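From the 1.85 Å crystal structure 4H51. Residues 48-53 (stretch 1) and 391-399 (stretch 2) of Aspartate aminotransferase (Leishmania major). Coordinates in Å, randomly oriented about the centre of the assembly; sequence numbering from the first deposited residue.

Stretch 1, residues 48-53: NLVIGA
Stretch 2 (391-399) GRANMAGLT

This is a largely polar contact in which a short strand donates hydrogen bonds to the carbonyls of an irregular loop, and the 3-10 turn after it packs beside Leu49, with Leu49 packing on Leu398 and Ala393 as the apolar part. Residues 392-394 are extended (phi/psi near -82/131, -128/130 and -76/100), and 395-397 form the 3-10 segment, in which Gly397 N bonds Asn394 O at 3.1 Å. Register is set where the CA atoms of Leu49 and Asn394 lie 4.7 Å apart: Asn394 N donates to Leu49 O at 2.9 Å and 164°.

Leu49 (phi/psi -114/35; chi1 m, chi2 t) is buried. Leu49 CD1 lies 3.7 Å from Leu398 CD2 and 4.5 Å from Ala393 CB, while Leu49 CD2 sits 3.7 Å from Gly397 C. Glycine suits position 397, since a CB there would point toward the loop, 3.3 Å from Leu49 CD2, and would clash with Asn394 ND2 at 2.9 Å.

Val50 (-83/-77) and Ile51 (-68/139) direct their CA-to-CB bonds away, so at these two positions, unlike at Leu49, the loop meets the strand through backbone. Arg392, with chi1 t, chi2 t, chi3 p and chi4 -174°, is long enough for Arg392 NH2 to reach Val50 O at 3.0 Å; this carbonyl lies at the guanidinium edge, where N-H groups point. Water 4 accepts from Arg392 NH2 at 3.0 Å and from Gly52 N at 3.1 Å.

Asn394 (chi1 t, chi2 24°) points toward the loop, and its amide can donate and accept. Asn394 ND2 donates to Ala53 O at 3.0 Å; Ile51 O is equally near Asn394 ND2, at 3.0 Å, but the angle is too poor for a bond. Instead, Ile51 O accepts from Ala53 N at 2.9 Å and from water 1 at 2.9 Å, and that water accepts from Asn394 ND2 at 2.8 Å. Asn394 OD1 takes a weak bond from Ala396 N at 3.0 Å.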

# COMPACT_ATOMS: atom_id res chain seq x y z
N ASN B 48 20.91 -17.09 10.27
CA ASN B 48 20.01 -16.00 10.33
C ASN B 48 18.61 -16.59 10.22
O ASN B 48 18.11 -16.82 9.11
CB ASN B 48 20.32 -14.97 9.24
CG ASN B 48 19.32 -13.84 9.21
OD1 ASN B 48 18.37 -13.82 10.00
ND2 ASN B 48 19.51 -12.90 8.30
N LEU B 49 17.97 -16.84 11.36
CA LEU B 49 16.65 -17.44 11.38
C LEU B 49 15.54 -16.52 11.91
O LEU B 49 14.57 -17.01 12.52
CB LEU B 49 16.68 -18.73 12.22
CG LEU B 49 17.87 -19.65 11.95
CD1 LEU B 49 17.86 -20.82 12.93
CD2 LEU B 49 17.84 -20.11 10.49
N VAL B 50 15.65 -15.22 11.64
CA VAL B 50 14.69 -14.22 12.19
C VAL B 50 13.41 -14.10 11.41
O VAL B 50 12.39 -14.66 11.86
CB VAL B 50 15.31 -12.83 12.38
CG1 VAL B 50 14.27 -11.89 13.02
CG2 VAL B 50 16.58 -12.94 13.22
N ILE B 51 13.41 -13.41 10.26
CA ILE B 51 12.21 -13.28 9.44
C ILE B 51 11.77 -14.57 8.82
O ILE B 51 12.59 -15.34 8.33
CB ILE B 51 12.35 -12.21 8.29
CG1 ILE B 51 12.37 -10.82 8.88
CG2 ILE B 51 11.20 -12.29 7.29
CD1 ILE B 51 12.79 -9.75 7.89
N GLY B 52 10.46 -14.79 8.82
CA GLY B 52 9.84 -15.89 8.12
C GLY B 52 9.87 -15.76 6.59
O GLY B 52 8.82 -15.53 5.96
N ALA B 53 11.05 -15.93 6.00
CA ALA B 53 11.23 -15.91 4.55
C ALA B 53 11.95 -17.21 4.14
O ALA B 53 12.88 -17.63 4.80
CB ALA B 53 12.02 -14.68 4.13
N GLY B 391 11.93 -17.49 21.36
CA GLY B 391 12.29 -18.83 20.93
C GLY B 391 11.80 -19.21 19.54
O GLY B 391 11.80 -20.38 19.19
N ARG B 392 11.39 -18.23 18.74
CA ARG B 392 10.96 -18.50 17.37
C ARG B 392 12.12 -18.62 16.41
O ARG B 392 12.97 -17.72 16.35
CB ARG B 392 10.03 -17.38 16.84
CG ARG B 392 9.29 -17.85 15.60
CD ARG B 392 8.45 -16.78 14.91
NE ARG B 392 9.27 -15.83 14.15
CZ ARG B 392 8.81 -14.73 13.53
NH1 ARG B 392 7.53 -14.43 13.59
NH2 ARG B 392 9.66 -13.94 12.85
N ALA B 393 12.11 -19.67 15.61
CA ALA B 393 13.16 -19.95 14.64
C ALA B 393 12.50 -20.16 13.30
O ALA B 393 11.57 -20.93 13.21
CB ALA B 393 13.95 -21.22 15.03
N ASN B 394 12.99 -19.47 12.27
CA ASN B 394 12.60 -19.75 10.89
C ASN B 394 13.31 -20.98 10.43
O ASN B 394 14.45 -20.93 10.04
CB ASN B 394 12.95 -18.56 9.99
CG ASN B 394 12.69 -18.84 8.55
OD1 ASN B 394 11.87 -19.70 8.23
ND2 ASN B 394 13.46 -18.18 7.66
N MET B 395 12.61 -22.11 10.43
CA MET B 395 13.18 -23.36 10.03
C MET B 395 13.41 -23.40 8.55
O MET B 395 14.29 -24.10 8.07
CB MET B 395 12.31 -24.55 10.46
CG MET B 395 11.90 -24.54 11.93
SD MET B 395 13.29 -24.73 13.08
CE MET B 395 13.74 -26.46 12.91
N ALA B 396 12.69 -22.57 7.80
CA ALA B 396 12.89 -22.49 6.36
C ALA B 396 14.16 -21.72 6.01
O ALA B 396 14.58 -21.71 4.86
CB ALA B 396 11.68 -21.80 5.72
N GLY B 397 14.79 -21.11 7.00
CA GLY B 397 16.07 -20.42 6.79
C GLY B 397 17.29 -21.29 6.98
O GLY B 397 18.41 -20.84 6.77
N LEU B 398 17.05 -22.54 7.41
CA LEU B 398 18.11 -23.48 7.71
C LEU B 398 18.67 -24.18 6.47
O LEU B 398 17.98 -24.36 5.46
CB LEU B 398 17.60 -24.56 8.66
CG LEU B 398 17.32 -24.17 10.08
CD1 LEU B 398 16.57 -25.30 10.81
CD2 LEU B 398 18.58 -23.71 10.82
N THR B 399 19.92 -24.58 6.59
CA THR B 399 20.55 -25.57 5.72
C THR B 399 20.90 -26.78 6.58
O THR B 399 20.87 -26.71 7.82
CB THR B 399 21.82 -24.99 5.09
OG1 THR B 399 22.84 -24.82 6.09
CG2 THR B 399 21.52 -23.63 4.35
O HOH W 1 15.29 -16.26 8.39
O HOH W 2 19.07 -18.21 6.70
O HOH W 3 11.98 -16.71 13.80
O HOH W 4 9.08 -12.47 10.35